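Side-chain contacts in B-type flagellar hook-associated protein 2 (PDB 5FHY), which caps the tip of the growing flagellar filament, promoting polymerisation of flagellin monomers there and preventing them from leaking out unpolymerised: residues B[173-176]-B[181-184]; B[134-137]-B[143-146]; B[86-91]-B[106-111]. All coordinates share one frame; numbering follows the deposited sequence.

All three contacts lie in the central part of the cap protein that this chain represents, in the order 3, 2, 1 along the sequence. Contacts 2 and 3 are neighbours, with centres 15 Å apart and nearest atoms about 5 Å apart, and Leu-145 of one and Leu-88 of the other both rest on Phe-62. Each contact draws on a different sheet; contact 1 lies farther off, its centre 37 Å from that of contact 3 and 41 Å from that of contact 2. The assembly brings distant parts together: Arg-182 of contact 1 makes a weak bond through NE to Thr-110 O of a neighbouring subunit, a residue of contact 3 there. A bound sodium ion lies about 10 Å from the Lys-181 side chain.

Contact 1. Residues B[173-176]-B[181-184]; sequences GEIT and KRSI
Glu-174 and Lys-181, diagonal neighbours on one face of the strand pair, cross obliquely with both chains stretched out. With CG anti to the backbone N (chi1 -169°), Glu-174 carries its carboxylate across to the lysine, where OE2 touches Lys-181 CD at 3.2 Å. The ammonium lies beyond: Lys-181 NZ is 3.9 Å from Glu-174 OE2, a long salt bridge, so the carboxylate meets the lysine mostly through its methylenes. Thr-176 CG2 flanks the same chain, 3.7 Å from Lys-181 CG. On the other face Ile-175 and Ile-184 meet at about a right angle, Ile-175 CG2 standing 4.1 Å from Ile-184 CD1. Ile-184 CG1 projects between its own backbone N and carbonyl carbon (chi1 57°) and bears on the backbone of Gly-173, 3.5 Å from Gly-173 C. Arg-182 lays its CB beside Ile-175 CG1, then bends away, and NE makes a weak bond to Thr-110 O of a neighbouring subunit. Four backbone hydrogen bonds, two each for the pairs Gly-173/Ile-184 and Ile-175/Arg-182, complete an antiparallel beta hairpin whose strand 173-177 continues the sheet onto strand 34-42.

Contact 2. Residues B[134-137]-B[143-146]; sequences VSDD and TSLS
Val-134 leans on Leu-145 at the start of the contact. Its CG1, anti to the backbone N (chi1 176°), presses closely on the leucine carbonyl, 3.2 Å from Leu-145 O, and also lies 3.8 Å from Leu-145 CG. The same methyl reaches the backbone of the following residue, with Val-134 CG1 3.6 Å from Ser-146 CA. One branch of the valine thus covers both a peptide group and the branch point of an apolar side chain, while Ala-149 adds a further neighbour. At Ser-135 the side chain turns away from the loop and the backbone takes over: Ser-135 O is 3.7 Å from Leu-145 CD2, and a backbone bond to Thr-66 ties the residue to the adjoining strand. Asp-136 turns back toward the loop and divides its carboxylate between two tasks. OD1 takes its firmer bond from Gly-138 N, two residues on, and at the same time lies 3.5 Å from Leu-145 CB. OD2 receives two weak hydrogen bonds, from Ser-144 OG at 3.4 Å and from Leu-145 N, also 3.4 Å from Asp-136 OD2. Ser-144 OG accepts in its turn from Ser-146 N at 3.1 Å, which makes an ST turn. The still shorter approach of the two serine hydroxyls is doubtful. The leucine side chain itself is buried against Phe-62. The chemistry is therefore of two kinds: apolar contact through Val-134 and Leu-145, and beside it a carboxylate at the protein surface that links the chain just after it to the serine-rich turn of the loop. Since both bonds of OD2 are weak, the polar part probably adds little strength by itself; Val-134, Asp-136 and Leu-145 share the buried surface about equally.

Contact 3. Residues B[86-91]-B[106-111]; sequences NTLAGM and ATIITD
Ile-108 lays its CD1 methyl over the first turn of helix 88-98, covering the peptide that joins Leu-88 to Ala-89. The methyl is 3.7 Å from Ala-89 N, and Ile-108 CD1 is 3.8 Å from Leu-88 CB. Ala-89 CB lies a little farther off, 4.3 Å from Ile-108 CD1. With CG1 beside the backbone N (chi1 -50°) and the chain extended from there (chi2 -170°), the isoleucine reaches from strand to helix with its longer branch. The shorter branch makes a looser contact, Ile-108 CG2 standing 4.2 Å from Leu-88 CD2, and the two side chains cross at about a right angle. Across the two segments the contact is van der Waals packing of a methyl on side chains and on one peptide, and it is small. Polar bonds shape the helix start: Thr-87 at the N-cap accepts weakly from Gly-90 N through its OG1, at 3.1 Å, and Thr-87 O takes the bond from Met-91 N. Leu-88 also packs on Ile-54 and Phe-62 and touches Ser-115, as Ile-108 does, so the isoleucine meets one flank of a largely apolar cluster. Both segments belong to the flagellin hook IN motif. Helix 88-98 touches two sheets, that of strand 74-81 and that of strands 104-111 and 114-121: Met-91 packs on Ile-79 and Val-81 of the first and on Leu-117 of the second, while Ile-108 meets Arg-92 and Ala-106 meets Ile-95 farther along the helix. Strand 104-111 pairs with 114-121 in this chain and, through backbone bonds from Ile-108 and Thr-110, joins a neighbouring subunit.

Contact 1. Residues B[173-176]-B[181-184]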
ATOM      1  N   GLY B 173     -48.306 -28.231  12.030  1.00 78.84           N
ATOM      2  CA  GLY B 173     -48.224 -26.785  11.999  1.00 78.05           C
ATOM      3  C   GLY B 173     -49.344 -26.247  11.133  1.00 75.58           C
ATOM      4  O   GLY B 173     -50.169 -27.011  10.627  1.00 66.91           O
ATOM      5  N   GLU B 174     -49.385 -24.931  10.961  1.00 76.39           N
ATOM      6  CA  GLU B 174     -50.398 -24.320  10.114  1.00 78.34           C
ATOM      7  C   GLU B 174     -49.847 -23.107   9.388  1.00 81.52           C
ATOM      8  O   GLU B 174     -49.175 -22.264   9.980  1.00 77.66           O
ATOM      9  CB  GLU B 174     -51.624 -23.908  10.931  1.00 82.17           C
ATOM     10  CG  GLU B 174     -52.819 -23.504  10.074  1.00 88.09           C
ATOM     11  CD  GLU B 174     -54.014 -23.048  10.894  1.00 91.43           C
ATOM     12  OE1 GLU B 174     -53.825 -22.229  11.816  1.00 87.01           O
ATOM     13  OE2 GLU B 174     -55.140 -23.514  10.623  1.00100.69           O
ATOM     14  N   ILE B 175     -50.140 -23.030   8.097  1.00 82.19           N
ATOM     15  CA  ILE B 175     -49.841 -21.847   7.310  1.00 80.49           C
ATOM     16  C   ILE B 175     -51.100 -21.419   6.576  1.00 77.48           C
ATOM     17  O   ILE B 175     -52.078 -22.162   6.511  1.00 71.69           O
ATOM     18  CB  ILE B 175     -48.707 -22.096   6.289  1.00 77.05           C
ATOM     19  CG1 ILE B 175     -49.155 -23.090   5.216  1.00 79.07           C
ATOM     20  CG2 ILE B 175     -47.455 -22.619   6.974  1.00 79.54           C
ATOM     21  CD1 ILE B 175     -48.064 -23.444   4.234  1.00 79.17           C
ATOM     22  N   THR B 176     -51.083 -20.204   6.045  1.00 79.65           N
ATOM     23  CA  THR B 176     -52.150 -19.744   5.175  1.00 75.07           C
ATOM     24  C   THR B 176     -51.523 -19.174   3.913  1.00 75.03           C
ATOM     25  O   THR B 176     -50.522 -18.467   3.975  1.00 72.88           O
ATOM     26  CB  THR B 176     -53.052 -18.676   5.845  1.00 77.18           C
ATOM     27  OG1 THR B 176     -52.351 -17.430   5.926  1.00 83.84           O
ATOM     28  CG2 THR B 176     -53.483 -19.106   7.240  1.00 76.73           C
ATOM     29  N   LYS B 181     -55.973 -22.010   4.490  1.00 76.23           N
ATOM     30  CA  LYS B 181     -55.220 -22.717   5.522  1.00 75.45           C
ATOM     31  C   LYS B 181     -54.741 -24.092   5.081  1.00 62.51           C
ATOM     32  O   LYS B 181     -55.474 -24.844   4.444  1.00 62.08           O
ATOM     33  CB  LYS B 181     -56.062 -22.855   6.791  1.00 77.19           C
ATOM     34  CG  LYS B 181     -56.185 -21.572   7.589  1.00 77.24           C
ATOM     35  CD  LYS B 181     -57.081 -21.749   8.803  1.00 83.15           C
ATOM     36  CE  LYS B 181     -57.048 -20.515   9.690  1.00 92.08           C
ATOM     37  NZ  LYS B 181     -57.864 -20.682  10.924  1.00 98.58           N
ATOM     38  N   ARG B 182     -53.508 -24.415   5.453  1.00 64.00           N
ATOM     39  CA  ARG B 182     -52.931 -25.729   5.214  1.00 73.13           C
ATOM     40  C   ARG B 182     -52.262 -26.238   6.482  1.00 78.28           C
ATOM     41  O   ARG B 182     -51.296 -25.653   6.970  1.00 78.40           O
ATOM     42  CB  ARG B 182     -51.921 -25.679   4.063  1.00 76.72           C
ATOM     43  CG  ARG B 182     -51.014 -26.906   3.941  1.00 72.35           C
ATOM     44  CD  ARG B 182     -51.795 -28.183   3.645  1.00 80.11           C
ATOM     45  NE  ARG B 182     -51.212 -28.962   2.551  1.00 90.18           N
ATOM     46  CZ  ARG B 182     -50.159 -29.766   2.676  1.00 96.68           C
ATOM     47  NH1 ARG B 182     -49.555 -29.896   3.849  1.00 96.95           N
ATOM     48  NH2 ARG B 182     -49.703 -30.433   1.625  1.00103.49           N
ATOM     49  N   SER B 183     -52.795 -27.325   7.024  1.00 81.34           N
ATOM     50  CA  SER B 183     -52.169 -27.984   8.158  1.00 84.40           C
ATOM     51  C   SER B 183     -50.962 -28.756   7.650  1.00 78.05           C
ATOM     52  O   SER B 183     -51.070 -29.511   6.687  1.00 87.22           O
ATOM     53  CB  SER B 183     -53.163 -28.912   8.855  1.00 86.26           C
ATOM     54  OG  SER B 183     -52.544 -29.638   9.899  1.00 89.89           O
ATOM     55  N   ILE B 184     -49.813 -28.577   8.291  1.00 66.75           N
ATOM     56  CA  ILE B 184     -48.599 -29.217   7.801  1.00 75.27           C
ATOM     57  C   ILE B 184     -48.012 -30.159   8.850  1.00 76.44           C
ATOM     58  O   ILE B 184     -47.909 -29.814  10.025  1.00 75.60           O
ATOM     59  CB  ILE B 184     -47.557 -28.160   7.379  1.00 78.10           C
ATOM     60  CG1 ILE B 184     -47.232 -27.216   8.537  1.00 81.31           C
ATOM     61  CG2 ILE B 184     -48.082 -27.346   6.206  1.00 79.45           C
ATOM     62  CD1 ILE B 184     -46.105 -26.247   8.237  1.00 80.56           C
TER

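Contact 2. Residues B[134-137]-B[143-146]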
ATOM      1  N   VAL B 134     -45.766 -50.754  29.976  1.00 83.71           N
ATOM      2  CA  VAL B 134     -44.914 -51.519  30.885  1.00 83.36           C
ATOM      3  C   VAL B 134     -45.607 -52.752  31.465  1.00 96.18           C
ATOM      4  O   VAL B 134     -46.665 -52.645  32.084  1.00102.53           O
ATOM      5  CB  VAL B 134     -44.434 -50.658  32.069  1.00 82.71           C
ATOM      6  CG1 VAL B 134     -43.623 -51.514  33.042  1.00 73.71           C
ATOM      7  CG2 VAL B 134     -43.618 -49.467  31.581  1.00 83.50           C
ATOM      8  N   SER B 135     -45.000 -53.918  31.265  1.00101.59           N
ATOM      9  CA  SER B 135     -45.403 -55.135  31.965  1.00103.55           C
ATOM     10  C   SER B 135     -44.378 -55.437  33.054  1.00106.28           C
ATOM     11  O   SER B 135     -43.227 -55.749  32.758  1.00101.19           O
ATOM     12  CB  SER B 135     -45.528 -56.317  31.002  1.00105.43           C
ATOM     13  OG  SER B 135     -46.655 -56.178  30.155  1.00108.37           O
ATOM     14  N   ASP B 136     -44.797 -55.355  34.312  1.00114.65           N
ATOM     15  CA  ASP B 136     -43.867 -55.471  35.432  1.00115.61           C
ATOM     16  C   ASP B 136     -43.985 -56.811  36.153  1.00110.56           C
ATOM     17  O   ASP B 136     -45.061 -57.179  36.619  1.00112.33           O
ATOM     18  CB  ASP B 136     -44.101 -54.326  36.425  1.00123.88           C
ATOM     19  CG  ASP B 136     -43.099 -54.320  37.565  1.00134.30           C
ATOM     20  OD1 ASP B 136     -42.045 -54.974  37.436  1.00141.03           O
ATOM     21  OD2 ASP B 136     -43.370 -53.662  38.592  1.00135.73           O
ATOM     22  N   ASP B 137     -42.877 -57.540  36.240  1.00110.84           N
ATOM     23  CA  ASP B 137     -42.878 -58.843  36.902  1.00114.42           C
ATOM     24  C   ASP B 137     -43.072 -58.689  38.410  1.00117.44           C
ATOM     25  O   ASP B 137     -43.391 -59.653  39.102  1.00122.44           O
ATOM     26  CB  ASP B 137     -41.584 -59.609  36.615  1.00115.71           C
ATOM     27  CG  ASP B 137     -41.462 -60.023  35.162  1.00 99.85           C
ATOM     28  OD1 ASP B 137     -42.497 -60.053  34.462  1.00 98.91           O
ATOM     29  OD2 ASP B 137     -40.335 -60.332  34.723  1.00101.03           O
ATOM     30  N   THR B 143     -36.999 -50.851  42.733  1.00114.91           N
ATOM     31  CA  THR B 143     -37.996 -49.906  42.244  1.00107.26           C
ATOM     32  C   THR B 143     -38.917 -50.545  41.217  1.00 96.77           C
ATOM     33  O   THR B 143     -38.511 -51.427  40.464  1.00 93.73           O
ATOM     34  CB  THR B 143     -37.342 -48.669  41.599  1.00109.01           C
ATOM     35  OG1 THR B 143     -36.407 -49.089  40.597  1.00109.92           O
ATOM     36  CG2 THR B 143     -36.621 -47.829  42.641  1.00113.39           C
ATOM     37  N   SER B 144     -40.165 -50.094  41.200  1.00 96.53           N
ATOM     38  CA  SER B 144     -41.163 -50.630  40.290  1.00100.34           C
ATOM     39  C   SER B 144     -40.790 -50.306  38.847  1.00 96.05           C
ATOM     40  O   SER B 144     -40.255 -49.236  38.570  1.00 84.95           O
ATOM     41  CB  SER B 144     -42.546 -50.072  40.630  1.00101.28           C
ATOM     42  OG  SER B 144     -43.511 -50.489  39.684  1.00101.17           O
ATOM     43  N   LEU B 145     -41.068 -51.227  37.931  1.00101.63           N
ATOM     44  CA  LEU B 145     -40.831 -50.970  36.517  1.00100.88           C
ATOM     45  C   LEU B 145     -42.034 -50.236  35.942  1.00105.43           C
ATOM     46  O   LEU B 145     -41.938 -49.560  34.919  1.00109.79           O
ATOM     47  CB  LEU B 145     -40.573 -52.273  35.753  1.00 97.43           C
ATOM     48  CG  LEU B 145     -40.103 -52.156  34.298  1.00 94.60           C
ATOM     49  CD1 LEU B 145     -38.624 -51.797  34.234  1.00 97.87           C
ATOM     50  CD2 LEU B 145     -40.377 -53.443  33.535  1.00 97.82           C
ATOM     51  N   SER B 146     -43.169 -50.379  36.618  1.00103.55           N
ATOM     52  CA  SER B 146     -44.433 -49.817  36.150  1.00 96.85           C
ATOM     53  C   SER B 146     -44.471 -48.285  36.150  1.00 93.66           C
ATOM     54  O   SER B 146     -45.275 -47.685  35.435  1.00 97.18           O
ATOM     55  CB  SER B 146     -45.584 -50.359  36.997  1.00 92.70           C
ATOM     56  OG  SER B 146     -45.418 -50.006  38.358  1.00 93.51           O
TER

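Contact 3. Residues B[86-91]-B[106-111]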
ATOM      1  N   ASN B  86     -31.096 -53.294  34.067  1.00102.35           N
ATOM      2  CA  ASN B  86     -32.158 -52.752  34.911  1.00102.53           C
ATOM      3  C   ASN B  86     -31.714 -51.549  35.745  1.00104.56           C
ATOM      4  O   ASN B  86     -32.029 -51.449  36.929  1.00107.49           O
ATOM      5  CB  ASN B  86     -32.723 -53.843  35.827  1.00 96.21           C
ATOM      6  CG  ASN B  86     -31.676 -54.444  36.732  1.00 99.17           C
ATOM      7  OD1 ASN B  86     -30.483 -54.368  36.450  1.00100.02           O
ATOM      8  ND2 ASN B  86     -32.117 -55.043  37.831  1.00103.27           N
ATOM      9  N   THR B  87     -30.997 -50.631  35.108  1.00103.37           N
ATOM     10  CA  THR B  87     -30.704 -49.332  35.691  1.00103.06           C
ATOM     11  C   THR B  87     -31.186 -48.243  34.740  1.00102.83           C
ATOM     12  O   THR B  87     -31.560 -48.532  33.605  1.00104.58           O
ATOM     13  CB  THR B  87     -29.202 -49.153  35.961  1.00103.03           C
ATOM     14  OG1 THR B  87     -28.471 -49.400  34.755  1.00107.66           O
ATOM     15  CG2 THR B  87     -28.732 -50.119  37.033  1.00103.61           C
ATOM     16  N   LEU B  88     -31.180 -46.997  35.205  1.00101.27           N
ATOM     17  CA  LEU B  88     -31.601 -45.865  34.379  1.00 94.85           C
ATOM     18  C   LEU B  88     -30.711 -45.743  33.146  1.00 94.93           C
ATOM     19  O   LEU B  88     -31.198 -45.592  32.026  1.00 96.16           O
ATOM     20  CB  LEU B  88     -31.573 -44.558  35.177  1.00 92.10           C
ATOM     21  CG  LEU B  88     -32.810 -44.207  36.010  1.00 93.22           C
ATOM     22  CD1 LEU B  88     -32.898 -45.089  37.250  1.00101.78           C
ATOM     23  CD2 LEU B  88     -32.803 -42.744  36.393  1.00 89.03           C
ATOM     24  N   ALA B  89     -29.403 -45.798  33.368  1.00 93.95           N
ATOM     25  CA  ALA B  89     -28.421 -45.724  32.290  1.00100.93           C
ATOM     26  C   ALA B  89     -28.517 -46.953  31.395  1.00105.76           C
ATOM     27  O   ALA B  89     -28.160 -46.913  30.217  1.00109.54           O
ATOM     28  CB  ALA B  89     -27.019 -45.592  32.858  1.00106.14           C
ATOM     29  N   GLY B  90     -28.999 -48.046  31.978  1.00104.03           N
ATOM     30  CA  GLY B  90     -29.191 -49.292  31.260  1.00101.19           C
ATOM     31  C   GLY B  90     -30.364 -49.170  30.306  1.00102.92           C
ATOM     32  O   GLY B  90     -30.330 -49.685  29.189  1.00109.64           O
ATOM     33  N   MET B  91     -31.416 -48.490  30.751  1.00 96.02           N
ATOM     34  CA  MET B  91     -32.570 -48.250  29.897  1.00 89.54           C
ATOM     35  C   MET B  91     -32.233 -47.219  28.825  1.00 88.96           C
ATOM     36  O   MET B  91     -32.692 -47.326  27.692  1.00 91.09           O
ATOM     37  CB  MET B  91     -33.780 -47.792  30.717  1.00 83.56           C
ATOM     38  CG  MET B  91     -34.168 -48.733  31.856  1.00 80.54           C
ATOM     39  SD  MET B  91     -34.079 -50.481  31.416  1.00117.08           S
ATOM     40  CE  MET B  91     -35.289 -50.567  30.113  1.00104.36           C
ATOM     41  N   ALA B 106     -32.868 -41.010  23.917  1.00 86.34           N
ATOM     42  CA  ALA B 106     -33.128 -40.957  25.348  1.00 94.04           C
ATOM     43  C   ALA B 106     -31.940 -40.401  26.123  1.00 84.22           C
ATOM     44  O   ALA B 106     -30.791 -40.547  25.716  1.00 79.44           O
ATOM     45  CB  ALA B 106     -33.495 -42.337  25.866  1.00101.40           C
ATOM     46  N   THR B 107     -32.230 -39.770  27.252  1.00 79.20           N
ATOM     47  CA  THR B 107     -31.191 -39.279  28.141  1.00 79.10           C
ATOM     48  C   THR B 107     -31.699 -39.297  29.572  1.00 76.83           C
ATOM     49  O   THR B 107     -32.832 -39.702  29.829  1.00 70.46           O
ATOM     50  CB  THR B 107     -30.752 -37.849  27.763  1.00 80.29           C
ATOM     51  OG1 THR B 107     -29.553 -37.507  28.469  1.00 75.39           O
ATOM     52  CG2 THR B 107     -31.843 -36.846  28.114  1.00 78.25           C
ATOM     53  N   ILE B 108     -30.852 -38.867  30.502  1.00 80.46           N
ATOM     54  CA  ILE B 108     -31.210 -38.834  31.910  1.00 76.78           C
ATOM     55  C   ILE B 108     -31.110 -37.392  32.389  1.00 84.50           C
ATOM     56  O   ILE B 108     -30.178 -36.674  32.028  1.00 87.87           O
ATOM     57  CB  ILE B 108     -30.297 -39.748  32.768  1.00 79.46           C
ATOM     58  CG1 ILE B 108     -30.208 -41.148  32.159  1.00 79.77           C
ATOM     59  CG2 ILE B 108     -30.807 -39.830  34.202  1.00 78.52           C
ATOM     60  CD1 ILE B 108     -29.525 -42.158  33.053  1.00 83.62           C
ATOM     61  N   ILE B 109     -32.072 -36.968  33.199  1.00 89.18           N
ATOM     62  CA  ILE B 109     -32.058 -35.621  33.748  1.00 83.70           C
ATOM     63  C   ILE B 109     -32.166 -35.710  35.259  1.00 81.32           C
ATOM     64  O   ILE B 109     -33.061 -36.364  35.790  1.00 81.00           O
ATOM     65  CB  ILE B 109     -33.197 -34.736  33.186  1.00 80.70           C
ATOM     66  CG1 ILE B 109     -32.866 -34.281  31.765  1.00 82.20           C
ATOM     67  CG2 ILE B 109     -33.411 -33.505  34.057  1.00 71.10           C
ATOM     68  CD1 ILE B 109     -33.881 -33.308  31.187  1.00 85.65           C
ATOM     69  N   THR B 110     -31.237 -35.053  35.944  1.00 81.89           N
ATOM     70  CA  THR B 110     -31.164 -35.120  37.395  1.00 76.52           C
ATOM     71  C   THR B 110     -31.650 -33.813  38.006  1.00 74.70           C
ATOM     72  O   THR B 110     -31.007 -32.775  37.880  1.00 71.48           O
ATOM     73  CB  THR B 110     -29.726 -35.413  37.877  1.00 79.48           C
ATOM     74  OG1 THR B 110     -29.200 -36.536  37.160  1.00 80.14           O
ATOM     75  CG2 THR B 110     -29.705 -35.714  39.369  1.00 74.17           C
ATOM     76  N   ASP B 111     -32.795 -33.875  38.672  1.00 73.38           N
ATOM     77  CA  ASP B 111     -33.375 -32.698  39.303  1.00 80.99           C
ATOM     78  C   ASP B 111     -33.481 -32.913  40.810  1.00 79.28           C
ATOM     79  O   ASP B 111     -32.806 -33.777  41.367  1.00 84.26           O
ATOM     80  CB  ASP B 111     -34.747 -32.375  38.695  1.00 89.17           C
ATOM     81  CG  ASP B 111     -35.763 -33.491  38.888  1.00 82.15           C
ATOM     82  OD1 ASP B 111     -35.362 -34.670  38.972  1.00 76.60           O
ATOM     83  OD2 ASP B 111     -36.973 -33.183  38.953  1.00 76.28           O
TER